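PDB 3B40: probable dipeptidase from Pseudomonas aeruginosa, which probably acts as a metal-dependent dipeptidase of the membrane dipeptidase (M19) family, hydrolysing the peptide bond of dipeptides. Local coordinates for residues 20-25 against 394-399; 58-63 against 129-134; 229-234 against 261-266. The protein carries 11 engineered substitutions. All blocks are in the same frame, centred on the assembly; numbering follows the deposited sequence.

Interaction 1: residues 20-25 against 394-399; sequences ERILSF and KLWGGN. With CD (cadmium ion), chain B.
Trp396 supplies most of the helix's share of the contact, meeting Ile22, Ser24 and Phe25, and its side chain can be traced outward atom by atom. CB lies 3.7 Å from Leu23 O. The indole then turns off at chi1 -96°, well away from a staggered value. At the five-membered ring, Trp396 CD1 meets Ile22 CD1 at 4.3 Å, an oblique approach. Near CD2 and CE3, Ser24 CB also approaches obliquely, 4.0 Å from Trp396 CE3. Along the benzo rim, CE3 comes within 3.5 Å of Phe25 O, which sits at the ring edge, near its plane. The polar tip, NE1, is hydrogen-bonded to Thr379 OG1.

The backbones meet as well. Phe25 N approaches Trp396 O at 2.7 Å, but its N-H...O angle of 115° makes this a weak bond; Ser24 CA adds a CH...O contact to the same oxygen. A water bridges Phe25 O (2.8 Å) and Leu395 O (3.0 Å). The helix widens to a pi-type turn at 394-398, where Asn399 N and Gly397 N both bond to Lys394 O. Gly397, at a phi of 147° that suits a residue without CB, brings its CA 4.2 Å from Phe25 CB.

Helix 389-409, the last of the chain, thus packs against the loop entering strand 25-29, the first of the parallel sheet, consistent with the TIM-barrel fold of the M19 family.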
loop_
_atom_site.group_PDB
_atom_site.type_symbol
_atom_site.label_atom_id
_atom_site.label_comp_id
_atom_site.label_asym_id
_atom_site.label_seq_id
_atom_site.Cartn_x
_atom_site.Cartn_y
_atom_site.Cartn_z
ATOM N N GLU A 20 -7.183 11.835 21.028
ATOM C CA GLU A 20 -7.127 13.276 21.316
ATOM C C GLU A 20 -5.681 13.750 21.405
ATOM O O GLU A 20 -5.395 14.959 21.300
ATOM C CB GLU A 20 -7.764 13.568 22.692
ATOM C CG GLU A 20 -9.288 13.578 22.694
ATOM C CD GLU A 20 -9.846 13.786 24.098
ATOM O OE1 GLU A 20 -9.104 14.182 25.022
ATOM O OE2 GLU A 20 -11.024 13.558 24.285
ATOM N N ARG A 21 -4.778 12.794 21.639
ATOM C CA ARG A 21 -3.407 13.115 21.997
ATOM C C ARG A 21 -2.358 12.593 21.004
ATOM O O ARG A 21 -1.335 13.223 20.847
ATOM C CB ARG A 21 -3.081 12.582 23.393
ATOM C CG ARG A 21 -3.737 13.408 24.510
ATOM C CD ARG A 21 -3.805 12.693 25.861
ATOM N NE ARG A 21 -4.532 13.588 26.771
ATOM C CZ ARG A 21 -5.857 13.650 26.871
ATOM N NH1 ARG A 21 -6.415 14.552 27.672
ATOM N NH2 ARG A 21 -6.618 12.807 26.176
ATOM N N ILE A 22 -2.565 11.411 20.429
ATOM C CA ILE A 22 -1.487 10.759 19.627
ATOM C C ILE A 22 -1.646 11.079 18.161
ATOM O O ILE A 22 -2.744 11.456 17.730
ATOM C CB ILE A 22 -1.384 9.207 19.839
ATOM C CG1 ILE A 22 -2.596 8.459 19.236
ATOM C CG2 ILE A 22 -1.164 8.887 21.306
ATOM C CD1 ILE A 22 -2.399 6.887 19.125
ATOM N N LEU A 23 -0.538 10.981 17.426
ATOM C CA LEU A 23 -0.523 11.082 15.974
ATOM C C LEU A 23 -0.876 9.732 15.402
ATOM O O LEU A 23 -0.480 8.691 15.954
ATOM C CB LEU A 23 0.877 11.409 15.440
ATOM C CG LEU A 23 1.610 12.639 15.929
ATOM C CD1 LEU A 23 2.929 12.824 15.167
ATOM C CD2 LEU A 23 0.700 13.859 15.773
ATOM N N SER A 24 -1.562 9.767 14.264
ATOM C CA SER A 24 -1.941 8.561 13.565
ATOM C C SER A 24 -1.571 8.770 12.082
ATOM O O SER A 24 -1.672 9.868 11.556
ATOM C CB SER A 24 -3.425 8.291 13.737
ATOM O OG SER A 24 -4.160 9.466 13.537
ATOM N N PHE A 25 -1.093 7.717 11.437
ATOM C CA PHE A 25 -0.544 7.826 10.100
ATOM C C PHE A 25 -0.865 6.544 9.377
ATOM O O PHE A 25 -0.670 5.468 9.920
ATOM C CB PHE A 25 0.966 8.062 10.134
ATOM C CG PHE A 25 1.619 8.020 8.772
ATOM C CD1 PHE A 25 1.333 8.993 7.814
ATOM C CD2 PHE A 25 2.478 6.978 8.433
ATOM C CE1 PHE A 25 1.939 8.954 6.542
ATOM C CE2 PHE A 25 3.100 6.943 7.157
ATOM C CZ PHE A 25 2.822 7.924 6.227
ATOM N N LYS A 394 3.482 3.944 18.664
ATOM C CA LYS A 394 4.542 3.486 17.752
ATOM C C LYS A 394 3.908 2.865 16.498
ATOM O O LYS A 394 4.251 3.239 15.388
ATOM C CB LYS A 394 5.423 2.453 18.452
ATOM C CG LYS A 394 6.241 2.980 19.609
ATOM C CD LYS A 394 7.324 1.995 20.027
ATOM C CE LYS A 394 8.112 2.607 21.173
ATOM N NZ LYS A 394 9.082 1.648 21.753
ATOM N N LEU A 395 2.944 1.955 16.700
ATOM C CA LEU A 395 2.156 1.342 15.617
ATOM C C LEU A 395 1.504 2.355 14.702
ATOM O O LEU A 395 1.563 2.217 13.483
ATOM C CB LEU A 395 1.091 0.335 16.138
ATOM C CG LEU A 395 1.583 -1.020 16.659
ATOM C CD1 LEU A 395 0.494 -1.748 17.455
ATOM C CD2 LEU A 395 2.058 -1.927 15.486
ATOM N N TRP A 396 0.881 3.377 15.281
ATOM C CA TRP A 396 0.136 4.387 14.502
ATOM C C TRP A 396 0.981 5.473 13.839
ATOM O O TRP A 396 0.448 6.472 13.301
ATOM C CB TRP A 396 -0.948 5.024 15.359
ATOM C CG TRP A 396 -2.297 4.384 15.171
ATOM C CD1 TRP A 396 -3.083 3.846 16.142
ATOM C CD2 TRP A 396 -2.987 4.193 13.932
ATOM N NE1 TRP A 396 -4.232 3.336 15.590
ATOM C CE2 TRP A 396 -4.203 3.552 14.232
ATOM C CE3 TRP A 396 -2.690 4.505 12.579
ATOM C CZ2 TRP A 396 -5.129 3.205 13.245
ATOM C CZ3 TRP A 396 -3.632 4.170 11.591
ATOM C CH2 TRP A 396 -4.824 3.518 11.936
ATOM N N GLY A 397 2.304 5.304 13.865
ATOM C CA GLY A 397 3.163 6.252 13.159
ATOM C C GLY A 397 4.528 6.561 13.747
ATOM O O GLY A 397 5.435 6.972 13.009
ATOM N N GLY A 398 4.686 6.393 15.060
ATOM C CA GLY A 398 5.981 6.647 15.727
ATOM C C GLY A 398 7.151 5.920 15.059
ATOM O O GLY A 398 8.230 6.482 14.884
ATOM N N ASN A 399 6.934 4.655 14.701
ATOM C CA ASN A 399 7.990 3.853 14.078
ATOM C C ASN A 399 8.327 4.370 12.695
ATOM O O ASN A 399 9.518 4.519 12.339
ATOM C CB ASN A 399 7.546 2.394 13.994
ATOM C CG ASN A 399 7.461 1.720 15.348
ATOM O OD1 ASN A 399 8.201 2.064 16.271
ATOM N ND2 ASN A 399 6.587 0.704 15.462
HETATM CD CD CD B . -10.756 14.012 26.740
HETATM O O HOH W 1 1.390 3.843 10.955
#

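Interaction 2: residues 58-63 against 129-134; sequences GRLSGA and GKFAIV
Gly62 CA lies over one face of the Phe131 ring and marks the tight end of this contact. The ring's CG is anti to the backbone N (chi1 -176°), and Gly62 CA is displaced toward the rim, 3.6 Å from Phe131 CE1, a CH-pi arrangement. Two aliphatic groups meet the same half of the ring. Leu60 CD2 touches CE1 of Phe131 at 3.9 Å, in the ring plane, and Ala63 CB reaches Phe131 CZ at 3.8 Å.

Beside this cluster the backbones pair in parallel. Ala132 N donates to Ser61 O at 2.8 Å, nearly straight at 170°; Ala63 N returns a bond to Ala132 O at 3.0 Å; and Val134 N reaches Ala63 O at 2.9 Å with an N-H...O angle of 177°. This ladder joins two neighbouring strands of the parallel barrel sheet, 62-68 and 131-138. Gly62 is bonded on its other side to Asp26 of strand 25-29, and Ile133 to Gly114 of strand 113-115 and to Ala116 just after it.

Before the strands begin, the contact opens out. Arg59 closes its helix as the C-prime residue of a Schellman motif, and Gly129 ends another helix in the same way. Ser61 and Lys130 are both partly exposed, with CB directed away from the opposing segment. A water lies 2.6 Å from Ser61 O and 2.5 Å from Lys130 O, lengths so short that its exact placement is doubtful. The Lys130 ammonium turns back instead to a salt bridge with Glu128.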
loop_
_atom_site.group_PDB
_atom_site.type_symbol
_atom_site.label_atom_id
_atom_site.label_comp_id
_atom_site.label_asym_id
_atom_site.label_seq_id
_atom_site.Cartn_x
_atom_site.Cartn_y
_atom_site.Cartn_z
ATOM N N GLY A 58 -12.282 10.823 12.675
ATOM C CA GLY A 58 -11.471 9.746 13.192
ATOM C C GLY A 58 -10.264 10.270 13.917
ATOM O O GLY A 58 -9.666 9.537 14.687
ATOM N N ARG A 59 -9.881 11.530 13.664
ATOM C CA ARG A 59 -8.613 12.081 14.204
ATOM C C ARG A 59 -7.362 11.497 13.527
ATOM O O ARG A 59 -6.318 11.401 14.155
ATOM C CB ARG A 59 -8.488 11.892 15.741
ATOM C CG ARG A 59 -9.666 12.403 16.586
ATOM C CD ARG A 59 -9.901 13.904 16.403
ATOM N NE ARG A 59 -8.710 14.728 16.662
ATOM C CZ ARG A 59 -8.435 15.345 17.819
ATOM N NH1 ARG A 59 -7.332 16.069 17.910
ATOM N NH2 ARG A 59 -9.261 15.278 18.877
ATOM N N LEU A 60 -7.477 11.087 12.258
ATOM C CA LEU A 60 -6.303 10.690 11.464
ATOM C C LEU A 60 -5.470 11.917 11.211
ATOM O O LEU A 60 -5.984 12.878 10.643
ATOM C CB LEU A 60 -6.757 10.127 10.109
ATOM C CG LEU A 60 -5.616 9.551 9.247
ATOM C CD1 LEU A 60 -4.829 8.451 9.954
ATOM C CD2 LEU A 60 -6.129 9.059 7.889
ATOM N N SER A 61 -4.202 11.896 11.616
ATOM C CA SER A 61 -3.330 13.065 11.459
ATOM C C SER A 61 -2.835 13.231 10.024
ATOM O O SER A 61 -2.608 14.353 9.558
ATOM C CB SER A 61 -2.123 12.991 12.401
ATOM O OG SER A 61 -2.553 12.653 13.719
ATOM N N GLY A 62 -2.601 12.109 9.353
ATOM C CA GLY A 62 -2.074 12.204 7.995
ATOM C C GLY A 62 -1.955 10.852 7.333
ATOM O O GLY A 62 -2.309 9.835 7.928
ATOM N N ALA A 63 -1.503 10.845 6.079
ATOM C CA ALA A 63 -1.448 9.612 5.277
ATOM C C ALA A 63 -0.474 9.766 4.129
ATOM O O ALA A 63 -0.237 10.887 3.663
ATOM C CB ALA A 63 -2.824 9.284 4.712
ATOM N N GLY A 129 -3.094 21.419 13.384
ATOM C CA GLY A 129 -4.407 20.881 13.035
ATOM C C GLY A 129 -4.653 20.726 11.539
ATOM O O GLY A 129 -5.807 20.744 11.073
ATOM N N LYS A 130 -3.578 20.592 10.775
ATOM C CA LYS A 130 -3.701 20.373 9.337
ATOM C C LYS A 130 -3.433 18.893 9.032
ATOM O O LYS A 130 -2.483 18.324 9.551
ATOM C CB LYS A 130 -2.688 21.229 8.562
ATOM C CG LYS A 130 -2.817 22.746 8.712
ATOM C CD LYS A 130 -1.636 23.407 8.029
ATOM C CE LYS A 130 -1.787 24.910 7.900
ATOM N NZ LYS A 130 -1.523 25.561 9.172
ATOM N N PHE A 131 -4.271 18.283 8.204
ATOM C CA PHE A 131 -4.031 16.925 7.733
ATOM C C PHE A 131 -2.697 16.910 6.989
ATOM O O PHE A 131 -2.468 17.705 6.075
ATOM C CB PHE A 131 -5.147 16.485 6.795
ATOM C CG PHE A 131 -5.032 15.056 6.322
ATOM C CD1 PHE A 131 -5.422 13.999 7.147
ATOM C CD2 PHE A 131 -4.569 14.766 5.035
ATOM C CE1 PHE A 131 -5.354 12.674 6.692
ATOM C CE2 PHE A 131 -4.488 13.436 4.578
ATOM C CZ PHE A 131 -4.869 12.401 5.418
ATOM N N ALA A 132 -1.828 15.990 7.386
ATOM C CA ALA A 132 -0.471 15.923 6.831
ATOM C C ALA A 132 -0.341 14.856 5.744
ATOM O O ALA A 132 -0.374 13.637 6.001
ATOM C CB ALA A 132 0.543 15.707 7.928
ATOM N N ILE A 133 -0.231 15.325 4.514
ATOM C CA ILE A 133 0.020 14.436 3.379
ATOM C C ILE A 133 1.496 14.116 3.294
ATOM O O ILE A 133 2.337 15.026 3.320
ATOM C CB ILE A 133 -0.420 15.091 2.061
ATOM C CG1 ILE A 133 -1.948 15.198 2.004
ATOM C CG2 ILE A 133 0.146 14.322 0.829
ATOM C CD1 ILE A 133 -2.449 16.086 0.863
ATOM N N VAL A 134 1.816 12.827 3.197
ATOM C CA VAL A 134 3.155 12.408 2.838
ATOM C C VAL A 134 3.057 11.968 1.372
ATOM O O VAL A 134 2.261 11.087 1.036
ATOM C CB VAL A 134 3.674 11.265 3.746
ATOM C CG1 VAL A 134 4.982 10.681 3.178
ATOM C CG2 VAL A 134 3.867 11.780 5.179
HETATM O O HOH W 2 -2.741 16.405 11.138
#

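Interaction 3: residues 229-234 against 261-266; sequences PIVASH and VIQVVG
At His234, chi1 of 54° sets CG between the backbone N and the carbonyl carbon; the ring leads away from Val265, while His234 CB stays 3.7 Å from Val265 CG2. At Gln263, chi2 of -91° bends the chain and turns CD from the neighbouring strand, while CB stays 3.4 Å from Ala232 O. The two strands belong to one beta-alpha-beta unit of the barrel sheet, made of strand 230-235, helix 249-257 and strand 261-265.

Their parallel pairing rests on three backbone bonds. Val261 N donates to Ile230 O at 3.2 Å, Ala232 N to Val261 O at 3.0 Å, and Gln263 N to Ala232 O at 2.8 Å. The last two donors lie nearly along the C=O axis. On one face Val231 CG2 meets Val261 CB loosely, at 4.5 Å, and this side continues to helix 389-409 through Asn399 and Phe400. The opposite face, bearing Ala232 and Ile262, packs on Ile255 of the connecting helix.

The chain turns a corner at Ser233 and His234, and the regular ladder between these segments gives way to a CH...O contact from His234 CA to Gln263 O at 3.5 Å. Hydroxyls of Ser27 and Ser357 bond to Ser233 O. Ser233 OG, also hydrogen-bonded to Asp210 OD2, accepts a bond from His234 ND1 at 2.9 Å and sits 20° out of the imidazole plane.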
loop_
_atom_site.group_PDB
_atom_site.type_symbol
_atom_site.label_atom_id
_atom_site.label_comp_id
_atom_site.label_asym_id
_atom_site.label_seq_id
_atom_site.Cartn_x
_atom_site.Cartn_y
_atom_site.Cartn_z
ATOM N N PRO A 229 17.187 2.688 6.277
ATOM C CA PRO A 229 15.944 1.935 6.554
ATOM C C PRO A 229 15.028 1.793 5.349
ATOM O O PRO A 229 14.898 2.716 4.537
ATOM C CB PRO A 229 15.278 2.741 7.681
ATOM C CG PRO A 229 16.544 3.322 8.453
ATOM C CD PRO A 229 17.483 3.673 7.346
ATOM N N ILE A 230 14.452 0.601 5.216
ATOM C CA ILE A 230 13.467 0.346 4.180
ATOM C C ILE A 230 12.127 0.032 4.838
ATOM O O ILE A 230 12.070 -0.313 6.036
ATOM C CB ILE A 230 13.928 -0.767 3.170
ATOM C CG1 ILE A 230 14.036 -2.147 3.819
ATOM C CG2 ILE A 230 15.335 -0.356 2.495
ATOM C CD1 ILE A 230 14.232 -3.308 2.781
ATOM N N VAL A 231 11.060 0.161 4.065
ATOM C CA VAL A 231 9.719 0.042 4.597
ATOM C C VAL A 231 8.887 -0.844 3.673
ATOM O O VAL A 231 9.137 -0.914 2.468
ATOM C CB VAL A 231 9.101 1.496 4.770
ATOM C CG1 VAL A 231 7.608 1.474 4.935
ATOM C CG2 VAL A 231 9.815 2.242 5.986
ATOM N N ALA A 232 7.927 -1.561 4.235
ATOM C CA ALA A 232 6.882 -2.152 3.444
ATOM C C ALA A 232 5.608 -1.352 3.794
ATOM O O ALA A 232 5.053 -1.543 4.878
ATOM C CB ALA A 232 6.715 -3.637 3.806
ATOM N N SER A 233 5.165 -0.485 2.880
ATOM C CA SER A 233 4.123 0.496 3.178
ATOM C C SER A 233 2.709 -0.137 3.293
ATOM O O SER A 233 1.819 0.445 3.910
ATOM C CB SER A 233 4.138 1.605 2.121
ATOM O OG SER A 233 3.667 1.080 0.884
ATOM N N HIS A 234 2.521 -1.331 2.711
ATOM C CA HIS A 234 1.261 -2.068 2.837
ATOM C C HIS A 234 1.496 -3.532 2.530
ATOM O O HIS A 234 1.413 -3.940 1.344
ATOM C CB HIS A 234 0.148 -1.483 1.931
ATOM C CG HIS A 234 0.510 -1.358 0.469
ATOM N ND1 HIS A 234 1.701 -0.826 0.030
ATOM C CD2 HIS A 234 -0.204 -1.635 -0.654
ATOM C CE1 HIS A 234 1.718 -0.795 -1.295
ATOM N NE2 HIS A 234 0.568 -1.267 -1.735
ATOM N N VAL A 261 10.366 -0.602 8.768
ATOM C CA VAL A 261 9.032 -0.864 9.346
ATOM C C VAL A 261 8.143 -1.630 8.390
ATOM O O VAL A 261 8.129 -1.358 7.189
ATOM C CB VAL A 261 8.263 0.468 9.796
ATOM C CG1 VAL A 261 6.995 0.116 10.532
ATOM C CG2 VAL A 261 9.122 1.338 10.707
ATOM N N ILE A 262 7.374 -2.571 8.941
ATOM C CA ILE A 262 6.369 -3.323 8.183
ATOM C C ILE A 262 5.014 -2.744 8.540
ATOM O O ILE A 262 4.544 -2.879 9.665
ATOM C CB ILE A 262 6.435 -4.834 8.495
ATOM C CG1 ILE A 262 7.817 -5.371 8.106
ATOM C CG2 ILE A 262 5.367 -5.608 7.710
ATOM C CD1 ILE A 262 8.361 -6.369 9.048
ATOM N N GLN A 263 4.417 -2.037 7.593
ATOM C CA GLN A 263 3.137 -1.375 7.864
ATOM C C GLN A 263 2.040 -2.354 7.459
ATOM O O GLN A 263 1.735 -2.498 6.277
ATOM C CB GLN A 263 3.047 -0.037 7.116
ATOM C CG GLN A 263 4.162 0.965 7.499
ATOM C CD GLN A 263 3.797 1.900 8.660
ATOM O OE1 GLN A 263 4.634 2.187 9.517
ATOM N NE2 GLN A 263 2.560 2.380 8.681
ATOM N N VAL A 264 1.451 -3.006 8.455
ATOM C CA VAL A 264 0.500 -4.110 8.252
ATOM C C VAL A 264 -0.815 -3.625 7.684
ATOM O O VAL A 264 -1.474 -2.762 8.272
ATOM C CB VAL A 264 0.225 -4.883 9.576
ATOM C CG1 VAL A 264 -0.822 -5.989 9.359
ATOM C CG2 VAL A 264 1.537 -5.485 10.144
ATOM N N VAL A 265 -1.228 -4.219 6.571
ATOM C CA VAL A 265 -2.292 -3.654 5.772
ATOM C C VAL A 265 -3.657 -4.311 6.042
ATOM O O VAL A 265 -3.774 -5.537 6.047
ATOM C CB VAL A 265 -1.951 -3.710 4.243
ATOM C CG1 VAL A 265 -1.895 -5.157 3.741
ATOM C CG2 VAL A 265 -2.949 -2.926 3.435
ATOM N N GLY A 266 -4.685 -3.471 6.193
ATOM C CA GLY A 266 -6.076 -3.937 6.329
ATOM C C GLY A 266 -6.687 -4.351 4.992
ATOM O O GLY A 266 -7.729 -3.809 4.579
#

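How the interactions relate
All three contacts are mainly buried, but they lie at different depths: interaction 3 has its centre about 8 Å from that of the chain, interactions 1 and 2 about 18 and 17 Å. Interactions 2 and 3 are parallel strand pairs in one sheet, joined by backbone ladders, whereas interaction 1 sets a helix against the approach to a strand and relies on an indole, a weak backbone bond and a water bridge. Interactions 1 and 2 touch directly, with probable hydrogen bonds from Ser61 N to Ser24 OG and from Gly62 N to Ser24 O. Interaction 3 meets interaction 1 by packing, Val261 CG2 on Asn399 O, and does not touch interaction 2.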